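Local coordinates for protein autolysin E (Staphylococcus aureus, PDB 4PI8) that probably cleaves the glycan strands of peptidoglycan as a lysozyme-like glycosidase and here holds a NAG-NAM disaccharide in its binding groove, at residues N174-W184 with H192-A201. The protein carries 1 engineered substitution. Residues are numbered along the deposited sequence; the frame is centred on the assembly and turned at random. Where two conformers were deposited one is given.
Sequences NNQLNLYQMRW and HQYASDIRWA. With AMU (N-acetyl-beta-muramic acid), chain B; NAG (2-acetamido-2-deoxy-beta-D-glucopyranose), chain C; SO4 (sulfate ion), chain N.
Gln-176 and His-192 grip each other through two hydrogen bonds, tying the approach to the short helix 179-184 to the loop that lines the glycan groove of this lysozyme-clan glucosaminidase domain. His-192 ND1 donates to Gln-176 OE1 (2.8 Å) on a lone pair, with the oxygen close to the imidazole plane; Gln-176 NE2 returns a bond to His-192 O (3.0 Å, 167°). The rotation of the amide is fixed further because OE1 also accepts from Asn-174 ND2, above the carbonyl plane, and NE2 also donates to Gln-181 O. Next along the loop, Tyr-194 N binds Met-182 O (2.9 Å).

Arg-183 starts out away from the loop, but a bend at chi2 (59°) brings its guanidinium back against the backbone of residues 195-198. NE donates to Asp-197 O (2.9 Å), reaching it from the face opposite Trp-200 N, which closes a type I turn there. Ala-195 O lies over one guanidinium face and the benzo end of the Trp-184 indole (CH2) lies, offset, over the other, while Gln-25 takes a bond from NH2. The loop held in this way turns its backbone to the sugars: Gln-193 N donates to NAG O7, and Tyr-194 O accepts from AMU N2 (2.8 Å). A sulfate, probably from the crystallisation liquor, is bound by the amides of Ser-196 and Asp-197.

Toward helix 200-215 the contact is apolar. The side chains of Leu-179 and Trp-200 cross at about a right angle, CD2 meeting ring atom CH2, and Leu-179 CB packs on Ala-201 CB (3.8 Å). Met-182 lies alongside Tyr-194, its CE 3.6 Å from ring atom CD2. Over the centre of one face of that tyrosine ring sits the AMU acetyl methyl, C8, 3.6 Å above the plane.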
ATOM      1  N   ASN A 174       2.087 -14.041   1.514  1.00 15.66           N
ATOM      2  CA  ASN A 174       0.774 -14.599   1.115  1.00 15.57           C
ATOM      3  C   ASN A 174       0.624 -14.615  -0.395  1.00 14.66           C
ATOM      4  O   ASN A 174      -0.513 -14.649  -0.884  1.00 16.75           O
ATOM      5  CB  ASN A 174      -0.367 -13.830   1.779  1.00 15.99           C
ATOM      6  CG  ASN A 174      -1.722 -14.523   1.660  1.00 17.62           C
ATOM      7  OD1 ASN A 174      -1.773 -15.749   1.948  1.00 19.45           O
ATOM      8  ND2 ASN A 174      -2.751 -13.838   1.166  1.00 17.62           N
ATOM      9  N   ASN A 175       1.716 -14.487  -1.160  1.00 14.86           N
ATOM     10  CA  ASN A 175       1.677 -14.495  -2.588  1.00 15.64           C
ATOM     11  C   ASN A 175       0.896 -13.350  -3.239  1.00 14.56           C
ATOM     12  O   ASN A 175       0.487 -13.417  -4.404  1.00 15.76           O
ATOM     13  CB  ASN A 175       1.159 -15.866  -3.098  1.00 18.92           C
ATOM     14  CG  ASN A 175       1.522 -16.129  -4.541  1.00 25.12           C
ATOM     15  OD1 ASN A 175       2.633 -15.781  -5.007  1.00 26.68           O
ATOM     16  ND2 ASN A 175       0.598 -16.784  -5.294  1.00 29.36           N
ATOM     17  N   GLN A 176       0.838 -12.223  -2.526  1.00 13.50           N
ATOM     18  CA  GLN A 176       0.307 -10.960  -3.102  1.00 13.03           C
ATOM     19  C   GLN A 176       1.566 -10.085  -3.275  1.00 13.18           C
ATOM     20  O   GLN A 176       1.968  -9.396  -2.358  1.00 14.71           O
ATOM     21  CB  GLN A 176      -0.730 -10.372  -2.159  1.00 12.66           C
ATOM     22  CG  GLN A 176      -1.994 -11.201  -2.063  1.00 13.48           C
ATOM     23  CD  GLN A 176      -2.948 -10.715  -0.986  1.00 13.60           C
ATOM     24  OE1 GLN A 176      -2.854 -11.119   0.172  1.00 14.01           O
ATOM     25  NE2 GLN A 176      -3.824  -9.830  -1.321  1.00 12.84           N
ATOM     26  N   LEU A 177       2.154 -10.195  -4.456  1.00 12.29           N
ATOM     27  CA  LEU A 177       3.492  -9.726  -4.762  1.00 13.72           C
ATOM     28  C   LEU A 177       3.523  -8.448  -5.563  1.00 12.08           C
ATOM     29  O   LEU A 177       4.624  -7.926  -5.815  1.00 13.46           O
ATOM     30  CB  LEU A 177       4.252 -10.806  -5.567  1.00 17.08           C
ATOM     31  CG  LEU A 177       4.200 -12.229  -5.026  1.00 18.59           C
ATOM     32  CD1 LEU A 177       5.114 -13.075  -5.964  1.00 22.11           C
ATOM     33  CD2 LEU A 177       4.696 -12.231  -3.613  1.00 19.02           C
ATOM     34  N   ASN A 178       2.393  -8.006  -6.041  1.00 11.48           N
ATOM     35  CA  ASN A 178       2.283  -6.756  -6.792  1.00 11.61           C
ATOM     36  C   ASN A 178       1.066  -6.006  -6.366  1.00 11.41           C
ATOM     37  O   ASN A 178       0.215  -6.515  -5.589  1.00 11.54           O
ATOM     38  CB  ASN A 178       2.408  -7.013  -8.280  1.00 12.57           C
ATOM     39  CG  ASN A 178       1.255  -7.775  -8.862  1.00 13.13           C
ATOM     40  OD1 ASN A 178       0.101  -7.637  -8.467  1.00 13.25           O
ATOM     41  ND2 ASN A 178       1.591  -8.569  -9.906  1.00 14.27           N
ATOM     42  N   LEU A 179       0.951  -4.738  -6.792  1.00 11.67           N
ATOM     43  CA  LEU A 179      -0.146  -3.941  -6.323  1.00 11.72           C
ATOM     44  C   LEU A 179      -1.525  -4.498  -6.652  1.00 11.54           C
ATOM     45  O   LEU A 179      -2.471  -4.446  -5.893  1.00 10.91           O
ATOM     46  CB  LEU A 179      -0.043  -2.475  -6.820  1.00 12.21           C
ATOM     47  CG  LEU A 179       1.165  -1.680  -6.277  1.00 12.06           C
ATOM     48  CD1 LEU A 179       1.337  -0.438  -7.117  1.00 13.41           C
ATOM     49  CD2 LEU A 179       1.075  -1.349  -4.819  1.00 12.73           C
ATOM     50  N   TYR A 180      -1.631  -4.970  -7.899  1.00 12.49           N
ATOM     51  CA  TYR A 180      -2.894  -5.591  -8.348  1.00 11.32           C
ATOM     52  C   TYR A 180      -3.336  -6.726  -7.405  1.00 11.33           C
ATOM     53  O   TYR A 180      -4.482  -6.800  -7.030  1.00 12.01           O
ATOM     54  CB  TYR A 180      -2.767  -6.123  -9.785  1.00 12.34           C
ATOM     55  CG  TYR A 180      -4.106  -6.573 -10.321  1.00 12.70           C
ATOM     56  CD1 TYR A 180      -5.007  -5.681 -10.853  1.00 13.08           C
ATOM     57  CD2 TYR A 180      -4.499  -7.890 -10.257  1.00 14.07           C
ATOM     58  CE1 TYR A 180      -6.258  -6.073 -11.281  1.00 13.85           C
ATOM     59  CE2 TYR A 180      -5.771  -8.274 -10.678  1.00 14.70           C
ATOM     60  CZ  TYR A 180      -6.622  -7.375 -11.197  1.00 14.89           C
ATOM     61  OH  TYR A 180      -7.916  -7.777 -11.592  1.00 16.28           O
ATOM     62  N   GLN A 181      -2.385  -7.591  -7.085  1.00 11.34           N
ATOM     63  CA  GLN A 181      -2.691  -8.713  -6.190  1.00 11.52           C
ATOM     64  C   GLN A 181      -3.011  -8.255  -4.792  1.00 11.21           C
ATOM     65  O   GLN A 181      -3.874  -8.828  -4.114  1.00 11.83           O
ATOM     66  CB  GLN A 181      -1.600  -9.756  -6.143  1.00 12.36           C
ATOM     67  CG  GLN A 181      -1.353 -10.463  -7.469  1.00 13.32           C
ATOM     68  CD  GLN A 181      -0.109 -11.290  -7.423  1.00 15.03           C
ATOM     69  OE1 GLN A 181       0.948 -10.862  -6.955  1.00 15.63           O
ATOM     70  NE2 GLN A 181      -0.212 -12.548  -7.885  1.00 18.37           N
ATOM     71  N   MET A 182      -2.299  -7.239  -4.294  1.00 11.20           N
ATOM     72  CA  MET A 182      -2.585  -6.694  -2.959  1.00 10.89           C
ATOM     73  C   MET A 182      -3.999  -6.138  -2.926  1.00 11.17           C
ATOM     74  O   MET A 182      -4.685  -6.236  -1.879  1.00 11.49           O
ATOM     75  CB  MET A 182      -1.562  -5.609  -2.603  1.00 11.74           C
ATOM     76  CG  MET A 182      -0.180  -6.160  -2.335  1.00 11.33           C
ATOM     77  SD  MET A 182       1.062  -4.886  -2.033  1.00 12.33           S
ATOM     78  CE  MET A 182       0.597  -4.371  -0.377  1.00 13.37           C
ATOM     79  N   ARG A 183      -4.437  -5.501  -4.015  1.00 11.43           N
ATOM     80  CA  ARG A 183      -5.719  -4.851  -4.046  1.00 12.02           C
ATOM     81  C   ARG A 183      -6.904  -5.799  -4.327  1.00 11.80           C
ATOM     82  O   ARG A 183      -7.987  -5.603  -3.788  1.00 12.19           O
ATOM     83  CB  ARG A 183      -5.714  -3.706  -5.063  1.00 12.08           C
ATOM     84  CG  ARG A 183      -7.025  -2.984  -5.223  1.00 12.58           C
ATOM     85  CD  ARG A 183      -7.553  -2.355  -3.929  1.00 12.73           C
ATOM     86  NE  ARG A 183      -8.858  -1.709  -4.110  1.00 12.95           N
ATOM     87  CZ  ARG A 183     -10.024  -2.340  -4.076  1.00 13.22           C
ATOM     88  NH1 ARG A 183     -10.079  -3.661  -3.974  1.00 14.10           N
ATOM     89  NH2 ARG A 183     -11.145  -1.633  -4.193  1.00 14.67           N
ATOM     90  N   TRP A 184      -6.710  -6.743  -5.249  1.00 11.19           N
ATOM     91  CA  TRP A 184      -7.813  -7.512  -5.784  1.00 11.46           C
ATOM     92  C   TRP A 184      -7.667  -9.025  -5.518  1.00 11.60           C
ATOM     93  O   TRP A 184      -8.561  -9.781  -5.896  1.00 13.12           O
ATOM     94  CB  TRP A 184      -7.964  -7.259  -7.295  1.00 12.38           C
ATOM     95  CG  TRP A 184      -8.235  -5.839  -7.676  1.00 12.72           C
ATOM     96  CD1 TRP A 184      -7.374  -4.993  -8.287  1.00 13.48           C
ATOM     97  CD2 TRP A 184      -9.455  -5.119  -7.494  1.00 13.24           C
ATOM     98  NE1 TRP A 184      -7.977  -3.790  -8.423  1.00 13.79           N
ATOM     99  CE2 TRP A 184      -9.251  -3.821  -7.967  1.00 13.38           C
ATOM    100  CE3 TRP A 184     -10.717  -5.438  -6.948  1.00 14.38           C
ATOM    101  CZ2 TRP A 184     -10.243  -2.853  -7.938  1.00 14.53           C
ATOM    102  CZ3 TRP A 184     -11.696  -4.479  -6.947  1.00 15.03           C
ATOM    103  CH2 TRP A 184     -11.431  -3.183  -7.432  1.00 15.77           C
ATOM    104  N   HIS A 192      -8.814 -10.461   2.037  1.00 12.73           N
ATOM    105  CA  HIS A 192      -7.447 -10.018   2.308  1.00 13.19           C
ATOM    106  C   HIS A 192      -6.991  -8.983   1.283  1.00 13.09           C
ATOM    107  O   HIS A 192      -5.859  -9.117   0.741  1.00 13.59           O
ATOM    108  CB  HIS A 192      -6.465 -11.190   2.430  1.00 13.70           C
ATOM    109  CG  HIS A 192      -5.263 -10.805   3.221  1.00 14.27           C
ATOM    110  ND1 HIS A 192      -4.032 -10.549   2.634  1.00 14.73           N
ATOM    111  CD2 HIS A 192      -5.139 -10.447   4.525  1.00 16.14           C
ATOM    112  CE1 HIS A 192      -3.197 -10.112   3.558  1.00 15.96           C
ATOM    113  NE2 HIS A 192      -3.835 -10.025   4.712  1.00 17.13           N
ATOM    114  N   GLN A 193      -7.759  -7.945   1.125  1.00 12.44           N
ATOM    115  CA  GLN A 193      -7.424  -6.844   0.160  1.00 12.81           C
ATOM    116  C   GLN A 193      -6.984  -5.630   0.929  1.00 12.60           C
ATOM    117  O   GLN A 193      -7.513  -5.239   1.956  1.00 14.02           O
ATOM    118  CB  GLN A 193      -8.625  -6.580  -0.714  1.00 13.17           C
ATOM    119  CG  GLN A 193      -8.841  -7.783  -1.625  1.00 12.72           C
ATOM    120  CD  GLN A 193      -9.996  -7.790  -2.623  1.00 12.52           C
ATOM    121  OE1 GLN A 193     -10.030  -8.713  -3.422  1.00 13.02           O
ATOM    122  NE2 GLN A 193     -10.901  -6.868  -2.544  1.00 12.88           N
ATOM    123  N   TYR A 194      -5.969  -4.950   0.357  1.00 11.89           N
ATOM    124  CA  TYR A 194      -5.268  -3.930   1.158  1.00 12.30           C
ATOM    125  C   TYR A 194      -6.092  -2.716   1.373  1.00 12.86           C
ATOM    126  O   TYR A 194      -5.914  -2.021   2.399  1.00 14.57           O
ATOM    127  CB  TYR A 194      -3.926  -3.588   0.481  1.00 11.95           C
ATOM    128  CG  TYR A 194      -2.906  -2.998   1.486  1.00 11.80           C
ATOM    129  CD1 TYR A 194      -2.986  -1.640   1.847  1.00 12.51           C
ATOM    130  CD2 TYR A 194      -1.950  -3.762   2.040  1.00 11.68           C
ATOM    131  CE1 TYR A 194      -2.139  -1.155   2.824  1.00 11.73           C
ATOM    132  CE2 TYR A 194      -1.093  -3.252   3.035  1.00 12.31           C
ATOM    133  CZ  TYR A 194      -1.227  -1.959   3.384  1.00 12.52           C
ATOM    134  OH  TYR A 194      -0.317  -1.476   4.367  1.00 14.11           O
ATOM    135  N   ALA A 195      -6.944  -2.346   0.415  1.00 13.31           N
ATOM    136  CA  ALA A 195      -7.647  -1.104   0.475  1.00 14.68           C
ATOM    137  C   ALA A 195      -9.002  -1.208  -0.170  1.00 15.46           C
ATOM    138  O   ALA A 195      -9.192  -2.102  -1.016  1.00 15.66           O
ATOM    139  CB  ALA A 195      -6.815  -0.049  -0.211  1.00 15.40           C
ATOM    140  N   SER A 196      -9.927  -0.302   0.209  1.00 15.37           N
ATOM    141  CA  SER A 196     -11.229  -0.207  -0.474  1.00 16.42           C
ATOM    142  C   SER A 196     -11.252   0.698  -1.655  1.00 14.99           C
ATOM    143  O   SER A 196     -12.065   0.547  -2.534  1.00 15.65           O
ATOM    144  CB  SER A 196     -12.318   0.170   0.528  0.50 18.12           C
ATOM    145  OG  SER A 196     -12.125   1.482   1.022  0.50 18.60           O
ATOM    146  N   ASP A 197     -10.326   1.677  -1.707  1.00 15.05           N
ATOM    147  CA  ASP A 197     -10.273   2.590  -2.830  1.00 15.58           C
ATOM    148  C   ASP A 197      -9.995   1.785  -4.115  1.00 15.23           C
ATOM    149  O   ASP A 197      -8.938   1.187  -4.248  1.00 13.85           O
ATOM    150  CB  ASP A 197      -9.187   3.641  -2.565  1.00 17.33           C
ATOM    151  CG  ASP A 197      -9.025   4.637  -3.669  1.00 18.23           C
ATOM    152  OD1 ASP A 197      -9.664   4.637  -4.723  1.00 19.00           O
ATOM    153  OD2 ASP A 197      -8.081   5.456  -3.436  1.00 23.38           O
ATOM    154  N   ILE A 198     -10.908   1.854  -5.089  1.00 15.06           N
ATOM    155  CA  ILE A 198     -10.764   1.150  -6.360  1.00 16.50           C
ATOM    156  C   ILE A 198      -9.579   1.614  -7.213  1.00 14.96           C
ATOM    157  O   ILE A 198      -9.176   0.897  -8.141  1.00 15.39           O
ATOM    158  CB  ILE A 198     -12.053   1.098  -7.189  1.00 18.10           C
ATOM    159  CG1 ILE A 198     -12.410   2.484  -7.777  1.00 18.08           C
ATOM    160  CG2 ILE A 198     -13.160   0.435  -6.378  1.00 17.81           C
ATOM    161  CD1 ILE A 198     -13.673   2.450  -8.641  1.00 20.26           C
ATOM    162  N   ARG A 199      -9.083   2.839  -6.897  1.00 15.81           N
ATOM    163  CA  ARG A 199      -7.890   3.385  -7.574  1.00 17.39           C
ATOM    164  C   ARG A 199      -6.621   3.415  -6.712  1.00 14.50           C
ATOM    165  O   ARG A 199      -5.596   4.009  -7.091  1.00 15.12           O
ATOM    166  CB  ARG A 199      -8.199   4.781  -8.129  1.00 20.91           C
ATOM    167  CG  ARG A 199      -9.173   4.691  -9.327  1.00 26.56           C
ATOM    168  CD  ARG A 199      -9.175   5.917 -10.230  1.00 34.06           C
ATOM    169  NE  ARG A 199      -7.895   6.080 -10.921  1.00 36.48           N
ATOM    170  CZ  ARG A 199      -7.516   5.407 -12.016  1.00 42.33           C
ATOM    171  NH1 ARG A 199      -8.303   4.486 -12.590  1.00 47.19           N
ATOM    172  NH2 ARG A 199      -6.325   5.662 -12.546  1.00 46.13           N
ATOM    173  N   TRP A 200      -6.640   2.686  -5.585  1.00 13.79           N
ATOM    174  CA  TRP A 200      -5.463   2.577  -4.705  1.00 13.23           C
ATOM    175  C   TRP A 200      -4.237   2.185  -5.461  1.00 13.92           C
ATOM    176  O   TRP A 200      -3.132   2.800  -5.286  1.00 13.87           O
ATOM    177  CB  TRP A 200      -5.742   1.560  -3.599  1.00 13.64           C
ATOM    178  CG  TRP A 200      -4.649   1.240  -2.656  1.00 11.84           C
ATOM    179  CD1 TRP A 200      -4.356   1.896  -1.477  1.00 12.58           C
ATOM    180  CD2 TRP A 200      -3.709   0.138  -2.737  1.00 11.77           C
ATOM    181  NE1 TRP A 200      -3.308   1.288  -0.858  1.00 13.05           N
ATOM    182  CE2 TRP A 200      -2.900   0.179  -1.558  1.00 12.64           C
ATOM    183  CE3 TRP A 200      -3.491  -0.909  -3.654  1.00 11.93           C
ATOM    184  CZ2 TRP A 200      -1.887  -0.715  -1.331  1.00 12.64           C
ATOM    185  CZ3 TRP A 200      -2.518  -1.811  -3.405  1.00 12.48           C
ATOM    186  CH2 TRP A 200      -1.724  -1.727  -2.249  1.00 12.09           C
ATOM    187  N   ALA A 201      -4.275   1.128  -6.269  1.00 12.61           N
ATOM    188  CA  ALA A 201      -3.067   0.683  -6.983  1.00 12.39           C
ATOM    189  C   ALA A 201      -2.625   1.700  -7.993  1.00 14.14           C
ATOM    190  O   ALA A 201      -1.404   1.909  -8.205  1.00 14.70           O
ATOM    191  CB  ALA A 201      -3.309  -0.666  -7.609  1.00 13.32           C
TER
HETATM  192  C1  AMU B   1      -8.478  -1.658   4.517  1.00 17.17           C
HETATM  193  C2  AMU B   1      -7.771  -2.652   5.392  1.00 15.82           C
HETATM  194  C3  AMU B   1      -8.305  -4.068   5.120  1.00 15.15           C
HETATM  195  C4  AMU B   1      -9.843  -4.047   5.281  1.00 16.34           C
HETATM  196  C5  AMU B   1     -10.424  -2.905   4.498  1.00 17.36           C
HETATM  197  C6  AMU B   1     -11.944  -2.829   4.662  1.00 20.32           C
HETATM  198  C7  AMU B   1      -5.371  -2.815   6.066  1.00 17.75           C
HETATM  199  C8  AMU B   1      -3.959  -2.916   5.532  1.00 16.92           C
HETATM  200  C9  AMU B   1      -6.760  -5.902   5.352  1.00 16.20           C
HETATM  201  C10 AMU B   1      -5.722  -6.292   6.331  1.00 18.61           C
HETATM  202  C11 AMU B   1      -7.481  -7.120   4.783  1.00 15.74           C
HETATM  203  O1  AMU B   1      -8.038  -0.336   4.784  1.00 19.05           O
HETATM  204  O3  AMU B   1      -7.712  -5.037   5.978  1.00 15.06           O
HETATM  205  O4  AMU B   1     -10.276  -5.336   4.816  1.00 16.45           O
HETATM  206  O5  AMU B   1      -9.856  -1.687   4.908  1.00 18.33           O
HETATM  207  O6  AMU B   1     -12.548  -1.873   3.783  1.00 26.13           O
HETATM  208  O7  AMU B   1      -5.592  -2.759   7.257  1.00 17.14           O
HETATM  209  O10 AMU B   1      -4.559  -6.598   5.933  1.00 17.97           O
HETATM  210  O11 AMU B   1      -6.043  -6.364   7.586  1.00 20.01           O
HETATM  211  N2  AMU B   1      -6.308  -2.668   5.138  1.00 16.19           N
HETATM  212  C1  NAG C   2     -11.188  -5.985   5.685  1.00 16.81           C
HETATM  213  C2  NAG C   2     -11.587  -7.236   4.894  1.00 16.98           C
HETATM  214  C3  NAG C   2     -12.574  -8.051   5.748  1.00 17.44           C
HETATM  215  C4  NAG C   2     -11.939  -8.278   7.086  1.00 21.18           C
HETATM  216  C5  NAG C   2     -11.468  -6.994   7.748  1.00 21.14           C
HETATM  217  C6  NAG C   2     -10.654  -7.338   8.960  1.00 26.61           C
HETATM  218  C7  NAG C   2     -11.501  -7.286   2.396  1.00 16.95           C
HETATM  219  C8  NAG C   2     -12.237  -6.984   1.148  1.00 15.67           C
HETATM  220  N2  NAG C   2     -12.126  -7.002   3.552  1.00 15.62           N
HETATM  221  O3  NAG C   2     -12.798  -9.299   5.111  1.00 17.93           O
HETATM  222  O4  NAG C   2     -12.915  -8.834   7.965  1.00 23.82           O
HETATM  223  O5  NAG C   2     -10.543  -6.334   6.884  1.00 19.42           O
HETATM  224  O6  NAG C   2     -10.423  -6.074   9.584  1.00 27.22           O
HETATM  225  O7  NAG C   2     -10.367  -7.781   2.384  1.00 16.19           O
HETATM  226  S   SO4 N 314      -8.700   2.348   2.293  0.70 22.71           S
HETATM  227  O1  SO4 N 314      -7.247   2.508   2.587  0.70 26.62           O
HETATM  228  O2  SO4 N 314      -9.133   1.059   2.765  0.70 19.29           O
HETATM  229  O3  SO4 N 314      -8.963   2.693   0.865  0.70 18.61           O
HETATM  230  O4  SO4 N 314      -9.481   3.334   3.146  0.70 24.32           O